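Local coordinates for epimerase (Methylomonas sp. DH-1, PDB 7CJ6), which catalyses the manganese-dependent epimerization of ketoses at C3, being most active on L-ribulose, then on D-ribulose, D-allulose and D-fructose, at residues 10-15 with 41-46; 186-191 with 215-220; 208-213 with 241-246; 245-250 with 266-271. All coordinates share one frame; numbering follows the deposited sequence.

Contact 1 (10-15 with 41-46). With PSJ (D-psicose), chain D.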
# COMPACT_ATOMS: atom_id res chain seq x y z
N GLY A 10 -19.66 -5.78 12.75
CA GLY A 10 -18.82 -5.20 13.80
C GLY A 10 -18.22 -3.88 13.37
O GLY A 10 -18.08 -3.65 12.15
N GLY A 11 -17.87 -3.05 14.36
CA GLY A 11 -17.09 -1.82 14.18
C GLY A 11 -15.74 -1.97 14.85
O GLY A 11 -15.68 -2.46 16.00
N HIS A 12 -14.68 -1.63 14.13
CA HIS A 12 -13.29 -1.63 14.66
C HIS A 12 -13.18 -0.52 15.71
O HIS A 12 -13.79 0.55 15.51
CB HIS A 12 -12.30 -1.49 13.50
CG HIS A 12 -10.89 -1.76 13.88
ND1 HIS A 12 -10.09 -0.80 14.45
CD2 HIS A 12 -10.14 -2.88 13.78
CE1 HIS A 12 -8.90 -1.31 14.69
NE2 HIS A 12 -8.91 -2.58 14.29
N ALA A 13 -12.46 -0.77 16.80
CA ALA A 13 -12.34 0.15 17.95
C ALA A 13 -11.90 1.54 17.47
O ALA A 13 -12.42 2.54 18.00
CB ALA A 13 -11.39 -0.42 18.97
N LEU A 14 -10.98 1.61 16.49
CA LEU A 14 -10.28 2.86 16.09
C LEU A 14 -11.19 3.77 15.26
O LEU A 14 -10.72 4.85 14.84
CB LEU A 14 -9.00 2.53 15.32
CG LEU A 14 -7.72 2.75 16.12
CD1 LEU A 14 -7.58 1.71 17.21
CD2 LEU A 14 -6.49 2.75 15.23
N VAL A 15 -12.43 3.36 15.04
CA VAL A 15 -13.49 4.25 14.48
C VAL A 15 -13.85 5.28 15.56
O VAL A 15 -14.23 6.40 15.19
CB VAL A 15 -14.71 3.44 14.01
CG1 VAL A 15 -15.90 4.35 13.71
CG2 VAL A 15 -14.37 2.57 12.81
N GLU A 41 -14.90 -4.79 17.52
CA GLU A 41 -13.61 -5.49 17.35
C GLU A 41 -12.53 -4.70 18.10
O GLU A 41 -12.19 -3.58 17.67
CB GLU A 41 -13.26 -5.65 15.87
CG GLU A 41 -12.02 -6.49 15.64
CD GLU A 41 -11.64 -6.59 14.18
OE1 GLU A 41 -12.49 -7.06 13.37
OE2 GLU A 41 -10.51 -6.19 13.84
N ILE A 42 -12.05 -5.26 19.21
CA ILE A 42 -11.04 -4.60 20.08
C ILE A 42 -9.66 -4.94 19.52
O ILE A 42 -9.42 -6.13 19.26
CB ILE A 42 -11.21 -5.02 21.56
CG1 ILE A 42 -12.65 -4.78 22.02
CG2 ILE A 42 -10.19 -4.31 22.44
CD1 ILE A 42 -13.07 -5.59 23.22
N ALA A 43 -8.84 -3.92 19.30
CA ALA A 43 -7.44 -4.04 18.84
C ALA A 43 -6.56 -4.30 20.06
O ALA A 43 -6.44 -3.39 20.90
CB ALA A 43 -7.04 -2.80 18.08
N LEU A 44 -6.01 -5.51 20.18
CA LEU A 44 -5.28 -6.02 21.37
C LEU A 44 -3.78 -6.08 21.08
O LEU A 44 -3.17 -7.14 21.36
CB LEU A 44 -5.78 -7.43 21.70
CG LEU A 44 -7.11 -7.55 22.43
CD1 LEU A 44 -7.39 -9.01 22.76
CD2 LEU A 44 -7.11 -6.70 23.70
N LEU A 45 -3.20 -5.01 20.54
CA LEU A 45 -1.74 -4.96 20.23
C LEU A 45 -0.95 -5.07 21.54
O LEU A 45 0.19 -5.59 21.50
CB LEU A 45 -1.42 -3.67 19.47
CG LEU A 45 -1.76 -3.70 17.97
CD1 LEU A 45 -3.21 -4.10 17.73
CD2 LEU A 45 -1.46 -2.35 17.33
N ASP A 46 -1.54 -4.61 22.66
CA ASP A 46 -1.01 -4.86 24.03
C ASP A 46 -2.12 -5.43 24.90
O ASP A 46 -2.84 -4.70 25.55
CB ASP A 46 -0.44 -3.59 24.67
CG ASP A 46 0.12 -3.83 26.07
OD1 ASP A 46 -0.02 -4.96 26.58
OD2 ASP A 46 0.69 -2.88 26.64
C1 PSJ D . -4.32 -3.52 9.40
O1 PSJ D . -4.08 -2.87 8.15
C2 PSJ D . -5.61 -4.28 9.29
O2 PSJ D . -6.22 -4.23 8.26
C3 PSJ D . -6.10 -5.11 10.44
O3 PSJ D . -7.49 -4.93 10.67
C4 PSJ D . -5.28 -4.70 11.65
O4 PSJ D . -3.98 -5.22 11.44
C5 PSJ D . -5.82 -5.21 12.99
O5 PSJ D . -7.06 -5.91 12.78
C6 PSJ D . -6.02 -4.05 13.96
O6 PSJ D . -6.32 -4.53 15.28
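Parallel strand pairing joins His12 to Glu41 at the C-terminal mouth of a TIM barrel, where the first two strands, 8-12 and 39-43, run side by side at 20° to each other. The bridge is gripped by two backbone bonds: Glu41 N donates to Gly11 O at 2.9 Å, and Ala13 N, already in the 3-10 turn that ends the strand, donates to Glu41 O at 3.0 Å. Both side chains leave the sheet on the barrel-interior face. A chi1 of -168° swings the His12 ring toward Glu41, with CD2 3.3 Å from Glu41 OE2; ring and carboxylate planes stand 73° apart. Leu14 N donates to His12 ND1 at 3.3 Å, in a nearly straight bond whose donor is tilted from the ring plane and which helps to set the ring's rotation. NE2 of His12, a residue of the ketose-binding site, then comes within 3.3 Å of C6 of the bound D-psicose, while Ala43 CB lies 3.4 Å from its O6. The Glu41 carboxylate is held by partners beyond the pair: OE2 by Ser69 OG, OE1 by His211 NE2 and Tyr209 OH. Strand 242-245 flanks strand 8-12 through backbone bonds of Gly10 and His12 with Phe245, and strand 65-72 continues the sheet beyond Ile42.

Contact 2 (186-191 with 215-220). With PSJ (D-psicose), chain D.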
# COMPACT_ATOMS: atom_id res chain seq x y z
N THR A 186 -11.03 -5.78 2.34
CA THR A 186 -11.25 -5.19 0.99
C THR A 186 -10.17 -4.15 0.71
O THR A 186 -9.75 -4.03 -0.45
CB THR A 186 -12.67 -4.63 0.84
OG1 THR A 186 -12.86 -3.60 1.82
CG2 THR A 186 -13.72 -5.70 0.99
N TYR A 187 -9.73 -3.41 1.73
CA TYR A 187 -8.64 -2.41 1.60
C TYR A 187 -7.40 -3.10 1.02
O TYR A 187 -6.86 -2.62 0.01
CB TYR A 187 -8.34 -1.75 2.95
CG TYR A 187 -7.05 -0.99 2.97
CD1 TYR A 187 -6.91 0.21 2.30
CD2 TYR A 187 -5.95 -1.48 3.66
CE1 TYR A 187 -5.71 0.91 2.31
CE2 TYR A 187 -4.75 -0.78 3.69
CZ TYR A 187 -4.63 0.42 3.01
OH TYR A 187 -3.45 1.11 3.03
N HIS A 188 -6.95 -4.19 1.66
CA HIS A 188 -5.73 -4.94 1.28
C HIS A 188 -5.95 -5.66 -0.06
O HIS A 188 -5.01 -5.73 -0.87
CB HIS A 188 -5.34 -5.92 2.39
CG HIS A 188 -4.97 -5.23 3.66
ND1 HIS A 188 -3.84 -4.46 3.78
CD2 HIS A 188 -5.59 -5.19 4.86
CE1 HIS A 188 -3.76 -3.97 5.00
NE2 HIS A 188 -4.83 -4.40 5.69
N MET A 189 -7.17 -6.17 -0.27
CA MET A 189 -7.54 -6.89 -1.51
C MET A 189 -7.43 -5.93 -2.69
O MET A 189 -6.95 -6.35 -3.76
CB MET A 189 -8.97 -7.43 -1.41
CG MET A 189 -9.12 -8.57 -0.42
SD MET A 189 -10.85 -9.10 -0.33
CE MET A 189 -10.98 -10.06 -1.84
N ASN A 190 -7.84 -4.68 -2.49
CA ASN A 190 -7.86 -3.61 -3.52
C ASN A 190 -6.46 -3.47 -4.13
O ASN A 190 -6.35 -3.16 -5.33
CB ASN A 190 -8.34 -2.28 -2.94
CG ASN A 190 -8.44 -1.19 -3.98
OD1 ASN A 190 -9.25 -1.28 -4.90
ND2 ASN A 190 -7.61 -0.17 -3.85
N ILE A 191 -5.42 -3.66 -3.31
CA ILE A 191 -4.00 -3.54 -3.73
C ILE A 191 -3.54 -4.85 -4.39
O ILE A 191 -3.04 -4.78 -5.53
CB ILE A 191 -3.11 -3.15 -2.54
CG1 ILE A 191 -3.46 -1.75 -2.02
CG2 ILE A 191 -1.65 -3.27 -2.91
CD1 ILE A 191 -2.83 -1.39 -0.70
N SER A 215 -10.67 2.00 -0.23
CA SER A 215 -9.29 1.98 -0.78
C SER A 215 -8.37 2.88 0.05
O SER A 215 -7.18 2.52 0.23
CB SER A 215 -9.29 2.37 -2.23
OG SER A 215 -10.07 3.54 -2.44
N HIS A 216 -8.88 4.02 0.53
CA HIS A 216 -8.11 5.01 1.33
C HIS A 216 -8.46 4.89 2.82
O HIS A 216 -7.92 5.71 3.61
CB HIS A 216 -8.34 6.43 0.79
CG HIS A 216 -9.77 6.77 0.58
ND1 HIS A 216 -10.76 6.44 1.49
CD2 HIS A 216 -10.39 7.43 -0.42
CE1 HIS A 216 -11.92 6.87 1.04
NE2 HIS A 216 -11.72 7.49 -0.12
N ARG A 217 -9.33 3.93 3.17
CA ARG A 217 -9.75 3.60 4.56
C ARG A 217 -10.66 4.70 5.12
O ARG A 217 -10.86 4.73 6.35
CB ARG A 217 -8.53 3.38 5.47
CG ARG A 217 -7.43 2.56 4.81
CD ARG A 217 -6.52 1.86 5.80
NE ARG A 217 -7.04 0.56 6.20
CZ ARG A 217 -6.33 -0.41 6.76
NH1 ARG A 217 -5.05 -0.24 7.01
NH2 ARG A 217 -6.91 -1.55 7.07
N GLY A 218 -11.21 5.55 4.25
CA GLY A 218 -12.18 6.59 4.63
C GLY A 218 -13.62 6.10 4.51
O GLY A 218 -13.86 4.91 4.77
N TYR A 219 -14.55 7.01 4.17
CA TYR A 219 -16.00 6.72 3.99
C TYR A 219 -16.15 5.65 2.90
O TYR A 219 -15.54 5.78 1.80
CB TYR A 219 -16.79 7.99 3.65
CG TYR A 219 -17.24 8.82 4.83
CD1 TYR A 219 -16.39 9.72 5.44
CD2 TYR A 219 -18.54 8.71 5.33
CE1 TYR A 219 -16.81 10.49 6.52
CE2 TYR A 219 -18.97 9.48 6.40
CZ TYR A 219 -18.10 10.37 7.01
OH TYR A 219 -18.52 11.12 8.07
N LEU A 220 -16.93 4.60 3.20
CA LEU A 220 -17.30 3.54 2.22
C LEU A 220 -17.98 4.21 1.02
O LEU A 220 -18.92 5.00 1.24
CB LEU A 220 -18.21 2.51 2.89
CG LEU A 220 -17.58 1.70 4.02
CD1 LEU A 220 -18.48 0.54 4.42
CD2 LEU A 220 -16.20 1.19 3.64
C1 PSJ D . -4.32 -3.52 9.40
O1 PSJ D . -4.08 -2.87 8.15
C2 PSJ D . -5.61 -4.28 9.29
O2 PSJ D . -6.22 -4.23 8.26
C3 PSJ D . -6.10 -5.11 10.44
O3 PSJ D . -7.49 -4.93 10.67
C4 PSJ D . -5.28 -4.70 11.65
O4 PSJ D . -3.98 -5.22 11.44
C5 PSJ D . -5.82 -5.21 12.99
O5 PSJ D . -7.06 -5.91 12.78
C6 PSJ D . -6.02 -4.05 13.96
O6 PSJ D . -6.32 -4.53 15.28
O HOH W 1 -6.53 -0.03 -1.12
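Arg217 and Tyr187 stack at the rim of the TIM barrel's substrate pocket, where the loop after strand 207-212 meets helix 186-192. From CB the arginine chain runs over the tyrosine ring: CG lies 3.5 Å from Tyr187 CE1, and CD sits over the face, 3.6 Å from the ring centroid in a CH-pi contact. A bend at chi3 (86°) then lays the guanidinium flat on the same ring, planes 10° apart, with NE above its rim and CZ 3.3 Å from Tyr187 CD2 in an off-centre cation-pi contact. At the tip, NH1 donates to O1 of D-psicose and NH2 to O2, each at 3.0 Å. His188 NE2 shares its N-H between the same two oxygens, so the sugar's O1-C1-C2-O2 end is gripped by both residues, which belong to the ketose-binding site. Replacing Tyr187 by an alanine would probably open a gap beneath the guanidinium and leave it freer to swing away from the sugar oxygens. Tyr187 OH is hydrogen-bonded to Tyr157 OH of the second subunit, which ties this platform to the dimer interface; there Asn190 ND2 is also hydrogen-bonded to Asn190 O of the second subunit. A water accepts from Asn190 ND2 and donates to Tyr187 O and to Ser215 O, the latter at 3.0 Å.

Contact 3 (208-213 with 241-246). With MN (manganese (II) ion), chain C; PSJ (D-psicose), chain D.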
# COMPACT_ATOMS: atom_id res chain seq x y z
N GLY A 208 -13.15 -17.13 7.25
CA GLY A 208 -13.66 -17.13 8.63
C GLY A 208 -14.01 -15.73 9.12
O GLY A 208 -14.71 -15.62 10.13
N TYR A 209 -13.56 -14.69 8.41
CA TYR A 209 -13.64 -13.30 8.92
C TYR A 209 -13.38 -12.30 7.79
O TYR A 209 -12.51 -12.56 6.93
CB TYR A 209 -12.62 -13.10 10.03
CG TYR A 209 -13.01 -12.10 11.09
CD1 TYR A 209 -12.94 -10.74 10.86
CD2 TYR A 209 -13.45 -12.53 12.33
CE1 TYR A 209 -13.29 -9.82 11.83
CE2 TYR A 209 -13.80 -11.63 13.32
CZ TYR A 209 -13.71 -10.27 13.07
OH TYR A 209 -14.06 -9.39 14.06
N VAL A 210 -14.11 -11.19 7.81
CA VAL A 210 -14.05 -10.15 6.74
C VAL A 210 -13.90 -8.77 7.38
O VAL A 210 -14.60 -8.47 8.38
CB VAL A 210 -15.29 -10.17 5.83
CG1 VAL A 210 -15.33 -8.93 4.96
CG2 VAL A 210 -15.33 -11.44 4.99
N HIS A 211 -13.04 -7.96 6.77
CA HIS A 211 -12.89 -6.50 7.04
C HIS A 211 -13.37 -5.75 5.81
O HIS A 211 -12.90 -6.06 4.69
CB HIS A 211 -11.44 -6.16 7.40
CG HIS A 211 -11.13 -6.36 8.85
ND1 HIS A 211 -9.94 -5.95 9.42
CD2 HIS A 211 -11.87 -6.91 9.84
CE1 HIS A 211 -9.95 -6.26 10.70
NE2 HIS A 211 -11.13 -6.84 10.98
N ILE A 212 -14.31 -4.82 6.02
CA ILE A 212 -14.77 -3.84 5.00
C ILE A 212 -14.02 -2.53 5.22
O ILE A 212 -14.28 -1.87 6.25
CB ILE A 212 -16.30 -3.65 5.08
CG1 ILE A 212 -17.05 -4.98 4.94
CG2 ILE A 212 -16.76 -2.62 4.06
CD1 ILE A 212 -16.67 -5.77 3.72
N GLY A 213 -13.14 -2.19 4.28
CA GLY A 213 -12.43 -0.90 4.25
C GLY A 213 -12.37 -0.35 2.84
O GLY A 213 -12.05 -1.12 1.91
N GLY A 241 -20.34 -15.08 8.59
CA GLY A 241 -19.28 -14.82 9.59
C GLY A 241 -19.19 -13.33 9.90
O GLY A 241 -19.92 -12.52 9.34
N PRO A 242 -18.30 -12.95 10.83
CA PRO A 242 -18.10 -11.54 11.17
C PRO A 242 -17.76 -10.68 9.95
O PRO A 242 -16.96 -11.10 9.12
CB PRO A 242 -16.93 -11.60 12.16
CG PRO A 242 -17.07 -12.95 12.81
CD PRO A 242 -17.48 -13.85 11.66
N ILE A 243 -18.37 -9.50 9.87
CA ILE A 243 -18.00 -8.42 8.92
C ILE A 243 -17.80 -7.14 9.74
O ILE A 243 -18.81 -6.57 10.19
CB ILE A 243 -19.06 -8.24 7.82
CG1 ILE A 243 -19.29 -9.54 7.06
CG2 ILE A 243 -18.66 -7.09 6.90
CD1 ILE A 243 -20.44 -9.50 6.09
N THR A 244 -16.56 -6.72 9.98
CA THR A 244 -16.32 -5.46 10.72
C THR A 244 -15.93 -4.35 9.74
O THR A 244 -15.14 -4.60 8.79
CB THR A 244 -15.37 -5.63 11.92
OG1 THR A 244 -14.41 -4.58 11.92
CG2 THR A 244 -14.66 -6.96 11.96
N PHE A 245 -16.55 -3.19 9.93
CA PHE A 245 -16.16 -1.91 9.30
C PHE A 245 -14.85 -1.43 9.94
O PHE A 245 -14.76 -1.34 11.18
CB PHE A 245 -17.24 -0.86 9.46
CG PHE A 245 -16.80 0.52 9.04
CD1 PHE A 245 -16.24 0.72 7.79
CD2 PHE A 245 -16.93 1.60 9.89
CE1 PHE A 245 -15.84 1.98 7.38
CE2 PHE A 245 -16.52 2.86 9.49
CZ PHE A 245 -15.97 3.05 8.24
N GLU A 246 -13.88 -1.12 9.10
CA GLU A 246 -12.53 -0.69 9.52
C GLU A 246 -12.19 0.61 8.79
O GLU A 246 -12.30 0.64 7.54
CB GLU A 246 -11.54 -1.81 9.22
CG GLU A 246 -10.13 -1.49 9.69
CD GLU A 246 -9.23 -2.70 9.75
OE1 GLU A 246 -8.78 -3.03 10.85
OE2 GLU A 246 -8.99 -3.31 8.69
MN MN C . -8.21 -5.15 8.40
C1 PSJ D . -4.32 -3.52 9.40
O1 PSJ D . -4.08 -2.87 8.15
C2 PSJ D . -5.61 -4.28 9.29
O2 PSJ D . -6.22 -4.23 8.26
C3 PSJ D . -6.10 -5.11 10.44
O3 PSJ D . -7.49 -4.93 10.67
C4 PSJ D . -5.28 -4.70 11.65
O4 PSJ D . -3.98 -5.22 11.44
C5 PSJ D . -5.82 -5.21 12.99
O5 PSJ D . -7.06 -5.91 12.78
C6 PSJ D . -6.02 -4.05 13.96
O6 PSJ D . -6.32 -4.53 15.28
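His211 and Glu246 meet at the manganese ion, which His211 ND1 binds at 2.2 Å and Glu246 OE2 at 2.0 Å. Imidazole and carboxylate planes stand 80° apart. D-psicose chelates the same ion through O2 and O3, and Glu152 and Asp185 complete the coordination; Glu246 is, by similarity, one of the two proton donor/acceptor residues. A chi1 near 180° (-177°) carries Glu246 CG away from its own backbone N, and with the chain extended beyond it the carboxylate reaches inward from the strand end to the metal. The His211 ring is held from behind, its NE2 bonded to Glu41 OE1, which also accepts from Tyr209 OH. Together with the metal bond at ND1, this sets the ring's rotation, and it probably makes ND1 a stronger electron donor to the metal.

Beneath these ligands lie strands 207-212 and 242-245, the last two of the TIM barrel, linked by a right-handed beta-alpha-beta crossover through helix 227-236. Four backbone bonds alternate between them in parallel fashion, from Val210 N to Pro242 O (3.1 Å) up to Glu246 N to Ile212 O (3.0 Å), the latter setting the glutamate's backbone just past the strand. On the face of His211 and Thr244, Pro242 CB packs over the Tyr209 ring, 3.6 Å from its centroid. On the opposite face Val210 and Ile212 pack on helix 227-236, and Ile212 CG1 presses tightly on Ile243 CG2, 3.3 Å away.

Contact 4 (245-250 with 266-271). With MN (manganese (II) ion), chain C; PSJ (D-psicose), chain D.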
# COMPACT_ATOMS: atom_id res chain seq x y z
N PHE A 245 -16.55 -3.19 9.93
CA PHE A 245 -16.16 -1.91 9.30
C PHE A 245 -14.85 -1.43 9.94
O PHE A 245 -14.76 -1.34 11.18
CB PHE A 245 -17.24 -0.86 9.46
CG PHE A 245 -16.80 0.52 9.04
CD1 PHE A 245 -16.24 0.72 7.79
CD2 PHE A 245 -16.93 1.60 9.89
CE1 PHE A 245 -15.84 1.98 7.38
CE2 PHE A 245 -16.52 2.86 9.49
CZ PHE A 245 -15.97 3.05 8.24
N GLU A 246 -13.88 -1.12 9.10
CA GLU A 246 -12.53 -0.69 9.52
C GLU A 246 -12.19 0.61 8.79
O GLU A 246 -12.30 0.64 7.54
CB GLU A 246 -11.54 -1.81 9.22
CG GLU A 246 -10.13 -1.49 9.69
CD GLU A 246 -9.23 -2.70 9.75
OE1 GLU A 246 -8.78 -3.03 10.85
OE2 GLU A 246 -8.99 -3.31 8.69
N SER A 247 -11.80 1.64 9.54
CA SER A 247 -11.48 2.99 9.01
C SER A 247 -10.48 3.68 9.94
O SER A 247 -10.58 3.52 11.18
CB SER A 247 -12.73 3.80 8.84
OG SER A 247 -12.43 5.08 8.30
N PHE A 248 -9.54 4.41 9.35
CA PHE A 248 -8.47 5.13 10.09
C PHE A 248 -8.37 6.55 9.55
O PHE A 248 -8.22 6.74 8.33
CB PHE A 248 -7.15 4.37 9.98
CG PHE A 248 -7.23 2.95 10.48
CD1 PHE A 248 -7.08 2.66 11.83
CD2 PHE A 248 -7.49 1.90 9.61
CE1 PHE A 248 -7.17 1.36 12.29
CE2 PHE A 248 -7.58 0.60 10.07
CZ PHE A 248 -7.42 0.33 11.41
N SER A 249 -8.51 7.52 10.47
CA SER A 249 -8.34 8.97 10.23
C SER A 249 -7.39 9.52 11.29
O SER A 249 -7.37 8.96 12.41
CB SER A 249 -9.66 9.68 10.25
OG SER A 249 -9.49 11.08 10.07
N SER A 250 -6.64 10.57 10.96
CA SER A 250 -5.72 11.27 11.90
C SER A 250 -6.52 11.81 13.08
O SER A 250 -5.91 12.12 14.13
CB SER A 250 -4.95 12.36 11.20
OG SER A 250 -5.83 13.25 10.53
N ASN A 266 -6.61 13.13 7.34
CA ASN A 266 -7.92 13.28 8.03
C ASN A 266 -9.03 12.99 7.02
O ASN A 266 -9.38 13.90 6.25
CB ASN A 266 -8.08 14.68 8.64
CG ASN A 266 -7.13 15.68 8.04
OD1 ASN A 266 -6.52 15.41 7.01
ND2 ASN A 266 -6.99 16.82 8.69
N LEU A 267 -9.54 11.76 7.03
CA LEU A 267 -10.53 11.26 6.05
C LEU A 267 -11.93 11.31 6.66
O LEU A 267 -12.90 10.94 5.97
CB LEU A 267 -10.13 9.85 5.62
CG LEU A 267 -9.23 9.76 4.39
CD1 LEU A 267 -8.29 10.95 4.30
CD2 LEU A 267 -8.43 8.47 4.39
N TRP A 268 -12.02 11.75 7.92
CA TRP A 268 -13.30 11.92 8.66
C TRP A 268 -13.02 12.48 10.06
O TRP A 268 -11.86 12.42 10.51
CB TRP A 268 -14.07 10.59 8.73
CG TRP A 268 -13.28 9.42 9.21
CD1 TRP A 268 -12.62 8.49 8.45
CD2 TRP A 268 -13.10 9.01 10.58
NE1 TRP A 268 -12.04 7.54 9.25
CE2 TRP A 268 -12.32 7.83 10.56
CE3 TRP A 268 -13.53 9.51 11.82
CZ2 TRP A 268 -11.95 7.17 11.73
CZ3 TRP A 268 -13.16 8.85 12.97
CH2 TRP A 268 -12.38 7.70 12.92
N HIS A 269 -14.07 13.00 10.71
CA HIS A 269 -14.02 13.61 12.07
C HIS A 269 -15.13 13.02 12.94
O HIS A 269 -14.90 12.86 14.15
CB HIS A 269 -14.13 15.14 11.97
CG HIS A 269 -15.41 15.59 11.35
ND1 HIS A 269 -16.54 15.86 12.10
CD2 HIS A 269 -15.75 15.82 10.06
CE1 HIS A 269 -17.52 16.23 11.31
NE2 HIS A 269 -17.06 16.21 10.05
N ASP A 270 -16.29 12.72 12.34
CA ASP A 270 -17.52 12.27 13.02
C ASP A 270 -17.58 10.73 12.99
O ASP A 270 -18.08 10.18 11.99
CB ASP A 270 -18.75 12.91 12.37
CG ASP A 270 -20.07 12.71 13.11
OD1 ASP A 270 -20.98 13.51 12.88
OD2 ASP A 270 -20.18 11.75 13.89
N SER A 271 -17.09 10.08 14.05
CA SER A 271 -17.14 8.61 14.24
C SER A 271 -18.56 8.09 13.98
O SER A 271 -18.70 7.11 13.23
CB SER A 271 -16.69 8.22 15.62
OG SER A 271 -15.37 8.67 15.89
MN MN C . -8.21 -5.15 8.40
C1 PSJ D . -4.32 -3.52 9.40
O1 PSJ D . -4.08 -2.87 8.15
C2 PSJ D . -5.61 -4.28 9.29
O2 PSJ D . -6.22 -4.23 8.26
C3 PSJ D . -6.10 -5.11 10.44
O3 PSJ D . -7.49 -4.93 10.67
C4 PSJ D . -5.28 -4.70 11.65
O4 PSJ D . -3.98 -5.22 11.44
C5 PSJ D . -5.82 -5.21 12.99
O5 PSJ D . -7.06 -5.91 12.78
C6 PSJ D . -6.02 -4.05 13.96
O6 PSJ D . -6.32 -4.53 15.28
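The loop that follows the last barrel strand, 242-245, folds against the segment leading into the C-terminal helix 271-285, and Ser249 and Trp268 form the heart of the junction. Ser249 CB lies over the indole face, 3.3 Å from the centroid of the five-membered ring and 14° off its normal, a close CH-pi contact. The serine's OG, anti to its backbone N (chi1 178°), turns away from the ring to the backbone of the other segment: it donates to Trp268 O at 2.8 Å, in the carbonyl plane and on a lone pair, and receives a weak bond from Leu267 N at 3.1 Å. One hydroxyl thus clasps two backbone groups. Trp268 NE1 approaches Ser247 OG at 2.7 Å, but the angle of 119° makes this bond weak; the stronger partner of that hydroxyl is Arg217 O, in the loop that carries the sugar-binding arginine. With an alanine in place of Trp268, Ser249 CB would probably lose the flat surface on which it rests and Ser247 OG its indole donor, leaving a gap between the two segments. Farther out, Ser250 OG touches Asn266 CB at 3.3 Å. The Trp268 side chain also packs on Tyr219 and on Leu274 of the C-terminal helix. Two residues on, Asp270 takes the N-cap position of that helix, its OD2 accepting from Asp273 N. Such loops at the C-terminal ends of the strands, one bearing the metal ligand Glu246, form the catalytic side of a TIM barrel.

In the fold
From the N terminus, contact 1 is complete first, pairing strands 8-12 and 39-43 across the first beta-alpha-beta unit. Contacts 2 and 3 then cross: 186-191 and 208-213 come before their partners 215-220 and 241-246, so their segments alternate along the chain, and Thr186 N meets His211 O where they touch. Contact 4 begins where contact 3 ends, sharing Phe245 and Glu246, and brings the approach to the C-terminal helix back onto the last strand's loop. The barrel closes between contacts 1 and 3, where strands 8-12 and 242-245 are neighbours, and Val15 O with Ser271 OG joins contact 1 to contact 4. Arg217 NH2 forms a salt bridge with Glu246 OE2, linking contacts 2 and 4 beside the sugar.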